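Local coordinates for protein kojibiose phosphorylase (Gut metagenome, PDB 6W0P) that belongs to glycoside hydrolase family 65, with a beta-rich N-terminal domain, a helical catalytic domain and a small C-terminal domain, at residues T42-E48 / N90-I94; K369-M373 / D436-M440; V423-I427 / M447-I451. The contacts are given in a common frame with arbitrary orientation. Numbering follows the deposited sequence.

Interaction 1: T42-E48 / N90-I94; sequences TRAFFDE and NFFKI
Two buried loop segments of the N-terminal beta-sandwich domain of this family 65 protein meet here, joined by a single direct hydrogen bond, one water and a set of aromatic and aliphatic contacts. Residues 42-48 leave strand 40-42 in extended and turn conformations, with Asp47 helical (phi/psi -68/-55); residues 90-94 turn through Phe91 and Phe92 (-106/7 and -108/-7) into strand 94-98. The backbones are closest at one end, where CA of Asp47 is 4.7 Å from CA of Lys93 and CA of Glu48 is 4.8 Å from CA of Ile94; CA of Thr42 and CA of Asn90 stand 8.6 Å apart.

Among the polar contacts, Ile94 N donates to Asp47 O at 3.2 Å and 171°. Two CA-H...O contacts flank it: Lys93 CA lies 3.6 Å from Asp47 O, and Glu48 CA lies 3.5 Å from Ile94 O. A water bridges the segments, 2.7 Å from Asp47 O and 3.2 Å from Asn90 ND2, from which it accepts. Asn90, chi1 t, forms an Asx turn, its OD1 accepting from Phe92 N at 3.2 Å.

In the packing, Phe45, chi1 p, brings its ring edge to Asn90 OD1 (CE1 3.4 Å), and its CZ lies 4.4 Å from Phe92 CB. Thr42 sets CG2 3.7 Å from Phe91 CZ and OG1 3.7 Å from Phe92 CE2. Asp47 CB lies 3.3 Å from Phe92 O, and Ile94 CG1 4.0 Å from both Asp47 CB and Glu48 CB.

Asp47 forms salt bridges with Arg143 and Arg126, and Glu48 with Arg126. Strand 135-145 touches Asp47, Phe92 and Ile94, while strands 58-60 and 245-256 both pack against Phe91.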
# COMPACT_ATOMS: atom_id res chain seq x y z
N THR A 42 -31.61 3.39 12.59
CA THR A 42 -31.34 2.32 13.57
C THR A 42 -31.43 0.98 12.86
O THR A 42 -32.41 0.76 12.14
CB THR A 42 -32.30 2.39 14.76
OG1 THR A 42 -33.64 2.27 14.26
CG2 THR A 42 -32.15 3.68 15.52
N ARG A 43 -30.46 0.11 13.13
CA ARG A 43 -30.54 -1.33 12.82
C ARG A 43 -31.68 -1.92 13.64
O ARG A 43 -32.02 -1.35 14.70
CB ARG A 43 -29.21 -2.01 13.14
CG ARG A 43 -28.12 -1.76 12.10
CD ARG A 43 -26.78 -2.33 12.54
NE ARG A 43 -26.80 -3.78 12.55
CZ ARG A 43 -26.60 -4.55 11.49
NH1 ARG A 43 -26.36 -4.04 10.30
NH2 ARG A 43 -26.62 -5.85 11.63
N ALA A 44 -32.20 -3.06 13.21
CA ALA A 44 -33.34 -3.76 13.84
C ALA A 44 -32.80 -4.66 14.95
O ALA A 44 -33.30 -5.81 15.10
CB ALA A 44 -34.12 -4.53 12.82
N PHE A 45 -31.84 -4.16 15.72
CA PHE A 45 -31.29 -4.87 16.88
C PHE A 45 -32.43 -4.98 17.89
O PHE A 45 -33.26 -4.07 17.94
CB PHE A 45 -30.05 -4.17 17.44
CG PHE A 45 -30.30 -2.78 17.95
CD1 PHE A 45 -30.77 -2.57 19.24
CD2 PHE A 45 -30.10 -1.68 17.14
CE1 PHE A 45 -31.02 -1.29 19.71
CE2 PHE A 45 -30.36 -0.40 17.59
CZ PHE A 45 -30.82 -0.21 18.88
N PHE A 46 -32.49 -6.11 18.58
CA PHE A 46 -33.39 -6.37 19.72
C PHE A 46 -33.25 -5.27 20.76
O PHE A 46 -32.12 -4.86 21.08
CB PHE A 46 -33.10 -7.75 20.33
CG PHE A 46 -33.51 -8.91 19.47
CD1 PHE A 46 -34.13 -8.72 18.24
CD2 PHE A 46 -33.31 -10.21 19.90
CE1 PHE A 46 -34.54 -9.79 17.47
CE2 PHE A 46 -33.71 -11.28 19.12
CZ PHE A 46 -34.33 -11.07 17.91
N ASP A 47 -34.38 -4.82 21.29
CA ASP A 47 -34.46 -3.76 22.33
C ASP A 47 -33.86 -4.33 23.62
O ASP A 47 -32.92 -3.74 24.13
CB ASP A 47 -35.91 -3.32 22.52
CG ASP A 47 -36.59 -3.12 21.18
OD1 ASP A 47 -36.62 -1.97 20.72
OD2 ASP A 47 -37.06 -4.14 20.60
N GLU A 48 -34.37 -5.47 24.07
CA GLU A 48 -33.95 -6.15 25.32
C GLU A 48 -32.52 -6.65 25.15
O GLU A 48 -32.05 -6.68 24.00
CB GLU A 48 -34.89 -7.31 25.67
CG GLU A 48 -34.79 -8.52 24.75
CD GLU A 48 -35.51 -8.43 23.41
OE1 GLU A 48 -36.08 -7.37 23.13
OE2 GLU A 48 -35.50 -9.42 22.65
N ASN A 90 -27.95 4.46 21.89
CA ASN A 90 -29.00 3.41 21.79
C ASN A 90 -30.22 3.86 22.62
O ASN A 90 -30.12 3.82 23.86
CB ASN A 90 -28.47 2.06 22.27
CG ASN A 90 -29.51 0.96 22.22
OD1 ASN A 90 -30.69 1.24 21.97
ND2 ASN A 90 -29.08 -0.28 22.42
N PHE A 91 -31.29 4.35 21.97
CA PHE A 91 -32.47 4.96 22.66
C PHE A 91 -33.66 4.01 22.63
O PHE A 91 -34.75 4.42 23.03
CB PHE A 91 -32.81 6.32 22.05
CG PHE A 91 -32.99 6.34 20.55
CD1 PHE A 91 -34.11 5.77 19.95
CD2 PHE A 91 -32.05 6.97 19.74
CE1 PHE A 91 -34.26 5.79 18.58
CE2 PHE A 91 -32.22 7.00 18.36
CZ PHE A 91 -33.32 6.42 17.79
N PHE A 92 -33.46 2.77 22.17
CA PHE A 92 -34.51 1.72 22.14
C PHE A 92 -34.20 0.65 23.19
O PHE A 92 -35.05 -0.23 23.42
CB PHE A 92 -34.62 1.10 20.74
CG PHE A 92 -35.34 1.94 19.70
CD1 PHE A 92 -36.47 2.68 20.02
CD2 PHE A 92 -34.94 1.90 18.38
CE1 PHE A 92 -37.14 3.41 19.05
CE2 PHE A 92 -35.62 2.62 17.41
CZ PHE A 92 -36.71 3.37 17.74
N LYS A 93 -33.03 0.75 23.82
CA LYS A 93 -32.54 -0.26 24.79
C LYS A 93 -33.51 -0.40 25.97
O LYS A 93 -33.89 0.61 26.58
CB LYS A 93 -31.15 0.09 25.33
CG LYS A 93 -30.57 -0.99 26.23
CD LYS A 93 -29.11 -0.79 26.50
CE LYS A 93 -28.63 -1.67 27.64
NZ LYS A 93 -27.23 -1.37 28.01
N ILE A 94 -33.89 -1.63 26.27
CA ILE A 94 -34.67 -1.96 27.50
C ILE A 94 -33.97 -3.10 28.23
O ILE A 94 -33.07 -3.76 27.65
CB ILE A 94 -36.13 -2.32 27.17
CG1 ILE A 94 -36.24 -3.68 26.46
CG2 ILE A 94 -36.78 -1.21 26.36
CD1 ILE A 94 -37.65 -4.08 26.09
O HOH W 1 -30.65 -2.95 23.00

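Interaction 2: K369-M373 / D436-M440; sequences KDLIM and DHKFM
In the helical catalytic domain, whose (alpha/alpha)6 barrel is the family 65 fold, one turn within helix 365-376 meets the capped N-terminus of helix 437-458. Residues 369-373 are helical throughout, with Met373 N bonded to Lys369 O at 2.9 Å. Asp436 (phi/psi -85/91, chi1 t) is the N-cap of the second helix: its OD1 accepts from Phe439 N at 3.0 Å and 171°, and its O accepts from Met440 N at 3.2 Å. The other carboxylate oxygen faces across the gap. Lys369, chi1 t with chi2 and chi3 between wells (146° and 102°), brings NZ to Asp436 OD2, donating at 3.2 Å in a salt bridge. The same OD2 is also hydrogen-bonded to the hydroxyl of Tyr430, on helix 418-434, so both carboxylate oxygens are engaged.

CA of Lys369 and CA of Phe439 are 8.3 Å apart, and the Phe439 side chain (chi1 t, chi2 73°) packs against Lys369, Ile372 and Met373. Its CZ approaches Ile372 CG2 at 3.5 Å, its CD1 lies 4.3 Å from Lys369 CD, and Tyr430 meets it edge-to-face. Met373, with all three chi angles m, makes a Met-aromatic contact at the ring edge: SD is 5.2 Å from the Phe439 ring centroid and 3.9 Å from Phe439 CE1.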
# COMPACT_ATOMS: atom_id res chain seq x y z
N LYS A 369 -31.63 18.16 -5.18
CA LYS A 369 -30.82 19.40 -4.98
C LYS A 369 -29.95 19.27 -3.72
O LYS A 369 -28.79 19.71 -3.77
CB LYS A 369 -31.75 20.63 -4.93
CG LYS A 369 -31.11 21.92 -4.45
CD LYS A 369 -31.65 23.20 -5.11
CE LYS A 369 -32.63 23.98 -4.25
NZ LYS A 369 -33.40 24.96 -5.06
N ASP A 370 -30.47 18.67 -2.64
CA ASP A 370 -29.75 18.52 -1.35
C ASP A 370 -28.55 17.59 -1.52
O ASP A 370 -27.47 17.91 -0.96
CB ASP A 370 -30.68 18.12 -0.21
CG ASP A 370 -31.36 19.31 0.45
OD1 ASP A 370 -31.10 20.43 -0.01
OD2 ASP A 370 -32.15 19.13 1.41
N LEU A 371 -28.70 16.50 -2.29
CA LEU A 371 -27.56 15.61 -2.62
C LEU A 371 -26.42 16.42 -3.24
O LEU A 371 -25.27 16.20 -2.82
CB LEU A 371 -28.03 14.49 -3.56
CG LEU A 371 -28.76 13.36 -2.85
CD1 LEU A 371 -29.29 12.34 -3.84
CD2 LEU A 371 -27.84 12.69 -1.85
N ILE A 372 -26.70 17.35 -4.17
CA ILE A 372 -25.64 18.21 -4.78
C ILE A 372 -25.15 19.25 -3.75
O ILE A 372 -23.94 19.52 -3.74
CB ILE A 372 -26.14 18.82 -6.08
CG1 ILE A 372 -26.46 17.72 -7.10
CG2 ILE A 372 -25.15 19.81 -6.64
CD1 ILE A 372 -27.62 18.05 -8.01
N MET A 373 -26.02 19.77 -2.88
CA MET A 373 -25.64 20.83 -1.89
C MET A 373 -24.67 20.21 -0.88
O MET A 373 -23.74 20.92 -0.40
CB MET A 373 -26.85 21.39 -1.14
CG MET A 373 -27.73 22.33 -1.97
SD MET A 373 -26.85 23.60 -2.86
CE MET A 373 -26.04 24.45 -1.51
N ASP A 436 -32.83 24.72 -13.08
CA ASP A 436 -32.94 25.56 -11.86
C ASP A 436 -31.91 26.69 -11.94
O ASP A 436 -30.77 26.52 -11.46
CB ASP A 436 -32.77 24.69 -10.62
CG ASP A 436 -32.86 25.41 -9.29
OD1 ASP A 436 -32.79 26.67 -9.28
OD2 ASP A 436 -32.97 24.69 -8.26
N HIS A 437 -32.31 27.83 -12.51
CA HIS A 437 -31.42 29.00 -12.78
C HIS A 437 -30.73 29.47 -11.50
O HIS A 437 -29.52 29.73 -11.55
CB HIS A 437 -32.20 30.13 -13.45
CG HIS A 437 -31.33 31.07 -14.21
ND1 HIS A 437 -30.76 32.18 -13.62
CD2 HIS A 437 -30.94 31.07 -15.50
CE1 HIS A 437 -30.06 32.83 -14.52
NE2 HIS A 437 -30.15 32.17 -15.67
N LYS A 438 -31.49 29.60 -10.40
CA LYS A 438 -31.01 30.11 -9.09
C LYS A 438 -29.95 29.18 -8.48
O LYS A 438 -28.96 29.68 -7.95
CB LYS A 438 -32.18 30.30 -8.13
CG LYS A 438 -33.15 31.39 -8.54
CD LYS A 438 -33.67 32.24 -7.39
CE LYS A 438 -34.53 33.41 -7.86
NZ LYS A 438 -33.97 34.71 -7.42
N PHE A 439 -30.17 27.86 -8.52
CA PHE A 439 -29.16 26.87 -8.09
C PHE A 439 -27.86 27.11 -8.87
O PHE A 439 -26.80 27.16 -8.23
CB PHE A 439 -29.63 25.42 -8.29
CG PHE A 439 -28.47 24.48 -8.14
CD1 PHE A 439 -27.93 24.23 -6.89
CD2 PHE A 439 -27.83 23.96 -9.26
CE1 PHE A 439 -26.81 23.42 -6.75
CE2 PHE A 439 -26.72 23.15 -9.11
CZ PHE A 439 -26.21 22.89 -7.86
N MET A 440 -27.93 27.24 -10.20
CA MET A 440 -26.71 27.36 -11.04
C MET A 440 -25.99 28.67 -10.68
O MET A 440 -24.79 28.61 -10.33
CB MET A 440 -27.04 27.29 -12.54
CG MET A 440 -25.83 27.39 -13.46
SD MET A 440 -24.60 26.06 -13.27
CE MET A 440 -25.45 24.69 -14.07

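Interaction 3: V423-I427 / M447-I451; sequences VFYAI and MLVEI
This is an apolar contact between consecutive helices of the catalytic domain, 418-434 and 437-458, which form a helical hairpin through a short connection. The two segments, 423-427 and 447-451, run nearly antiparallel: their N-to-C directions differ by 153° (signed crossing angle -153°), and the segment axes approach to 10.3 Å. Both are regular alpha-helix, as the bonds from Ile427 N to Val423 O and from Ile451 N to Met447 O show, each 3.0 Å. CA of Phe424 and CA of Leu448 are the nearest pair, at 6.3 Å.

No hydrogen bond crosses the interface; side chains do the joining. Met447 (m, t, p) brings CE to within 3.6 Å of Val423 CG1, and Val423, chi1 t, also places CG1 4.0 Å from Ile451 CD1. One turn on, Ile427 (m, t) extends CD1 to 3.7 Å from Met447 CB and 3.6 Å from Leu448 CD2. Leu448 (m, t) also sets CD2 at the edge of the Phe424 ring, 4.1 Å from Phe424 CD1. Ile451 (m, t) has its CD1 4.0 Å from Phe424 N, so it packs on the backbone of the first helix as well as on Val423.

Helix 487-504 flanks the pair, its Tyr499 touching both Phe424 and Leu448, while Arg375 of helix 365-376 packs against Val423 and Met447.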
# COMPACT_ATOMS: atom_id res chain seq x y z
N VAL A 423 -19.80 14.75 -9.65
CA VAL A 423 -20.46 16.01 -9.21
C VAL A 423 -20.78 16.85 -10.45
O VAL A 423 -21.91 17.33 -10.54
CB VAL A 423 -19.66 16.77 -8.13
CG1 VAL A 423 -20.35 18.05 -7.70
CG2 VAL A 423 -19.42 15.88 -6.90
N PHE A 424 -19.88 16.98 -11.43
CA PHE A 424 -20.19 17.71 -12.68
C PHE A 424 -21.47 17.12 -13.30
O PHE A 424 -22.44 17.88 -13.55
CB PHE A 424 -19.04 17.67 -13.69
CG PHE A 424 -19.55 17.54 -15.10
CD1 PHE A 424 -20.31 18.55 -15.67
CD2 PHE A 424 -19.29 16.41 -15.84
CE1 PHE A 424 -20.85 18.41 -16.94
CE2 PHE A 424 -19.82 16.27 -17.12
CZ PHE A 424 -20.59 17.27 -17.67
N TYR A 425 -21.51 15.80 -13.49
CA TYR A 425 -22.66 15.12 -14.13
C TYR A 425 -23.96 15.31 -13.33
O TYR A 425 -24.99 15.44 -13.96
CB TYR A 425 -22.38 13.63 -14.34
CG TYR A 425 -23.43 12.95 -15.17
CD1 TYR A 425 -23.38 12.99 -16.54
CD2 TYR A 425 -24.49 12.27 -14.57
CE1 TYR A 425 -24.34 12.36 -17.31
CE2 TYR A 425 -25.47 11.66 -15.33
CZ TYR A 425 -25.39 11.70 -16.71
OH TYR A 425 -26.34 11.07 -17.47
N ALA A 426 -23.92 15.23 -12.00
CA ALA A 426 -25.09 15.50 -11.13
C ALA A 426 -25.61 16.91 -11.40
O ALA A 426 -26.83 17.05 -11.60
CB ALA A 426 -24.75 15.30 -9.67
N ILE A 427 -24.74 17.93 -11.44
CA ILE A 427 -25.17 19.34 -11.70
C ILE A 427 -25.90 19.36 -13.05
O ILE A 427 -27.05 19.86 -13.09
CB ILE A 427 -23.98 20.30 -11.65
CG1 ILE A 427 -23.47 20.50 -10.22
CG2 ILE A 427 -24.32 21.63 -12.31
CD1 ILE A 427 -22.05 21.03 -10.16
N MET A 447 -19.05 25.50 -8.38
CA MET A 447 -18.69 24.05 -8.32
C MET A 447 -18.07 23.62 -9.65
O MET A 447 -17.10 22.85 -9.60
CB MET A 447 -19.91 23.18 -8.05
CG MET A 447 -20.50 23.41 -6.70
SD MET A 447 -22.06 22.59 -6.51
CE MET A 447 -21.48 20.98 -5.95
N LEU A 448 -18.62 24.08 -10.77
CA LEU A 448 -18.16 23.66 -12.12
C LEU A 448 -16.77 24.28 -12.41
O LEU A 448 -15.93 23.58 -13.06
CB LEU A 448 -19.18 24.09 -13.17
CG LEU A 448 -20.53 23.36 -13.14
CD1 LEU A 448 -21.42 23.88 -14.26
CD2 LEU A 448 -20.35 21.85 -13.26
N VAL A 449 -16.53 25.53 -11.99
CA VAL A 449 -15.24 26.22 -12.25
C VAL A 449 -14.17 25.52 -11.40
O VAL A 449 -13.10 25.21 -11.94
CB VAL A 449 -15.32 27.74 -11.97
CG1 VAL A 449 -13.95 28.39 -11.84
CG2 VAL A 449 -16.15 28.43 -13.04
N GLU A 450 -14.48 25.25 -10.14
CA GLU A 450 -13.53 24.58 -9.21
C GLU A 450 -13.19 23.19 -9.74
O GLU A 450 -11.99 22.86 -9.73
CB GLU A 450 -14.08 24.53 -7.78
CG GLU A 450 -14.22 25.90 -7.13
CD GLU A 450 -12.94 26.68 -6.88
OE1 GLU A 450 -11.84 26.12 -7.10
OE2 GLU A 450 -13.04 27.87 -6.49
N ILE A 451 -14.18 22.40 -10.19
CA ILE A 451 -13.92 21.01 -10.70
C ILE A 451 -13.08 21.12 -11.97
O ILE A 451 -12.09 20.37 -12.07
CB ILE A 451 -15.21 20.21 -10.94
CG1 ILE A 451 -15.95 19.92 -9.63
CG2 ILE A 451 -14.91 18.94 -11.71
CD1 ILE A 451 -17.40 19.62 -9.84

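In the fold
All three contacts are largely buried, but they lie in two parts of the chain. Interaction 1 belongs to the N-terminal beta-rich domain, on the opposite side of the chain's centre from the other two, its centre about 37 Å from that of interaction 2 and about 40 Å from that of interaction 3. It joins loops, partly by backbone and water. Interactions 2 and 3 share helix 437-458 and touch: Ile372 O is 3.6 Å from Met447 CE, and Met440 CE is 3.7 Å from Ile427 CG2. Chemistry changes along that helix, from an N-terminus capped by Asp436, which pairs with Lys369 of helix 365-376 (both partly exposed), to a wholly buried apolar interface.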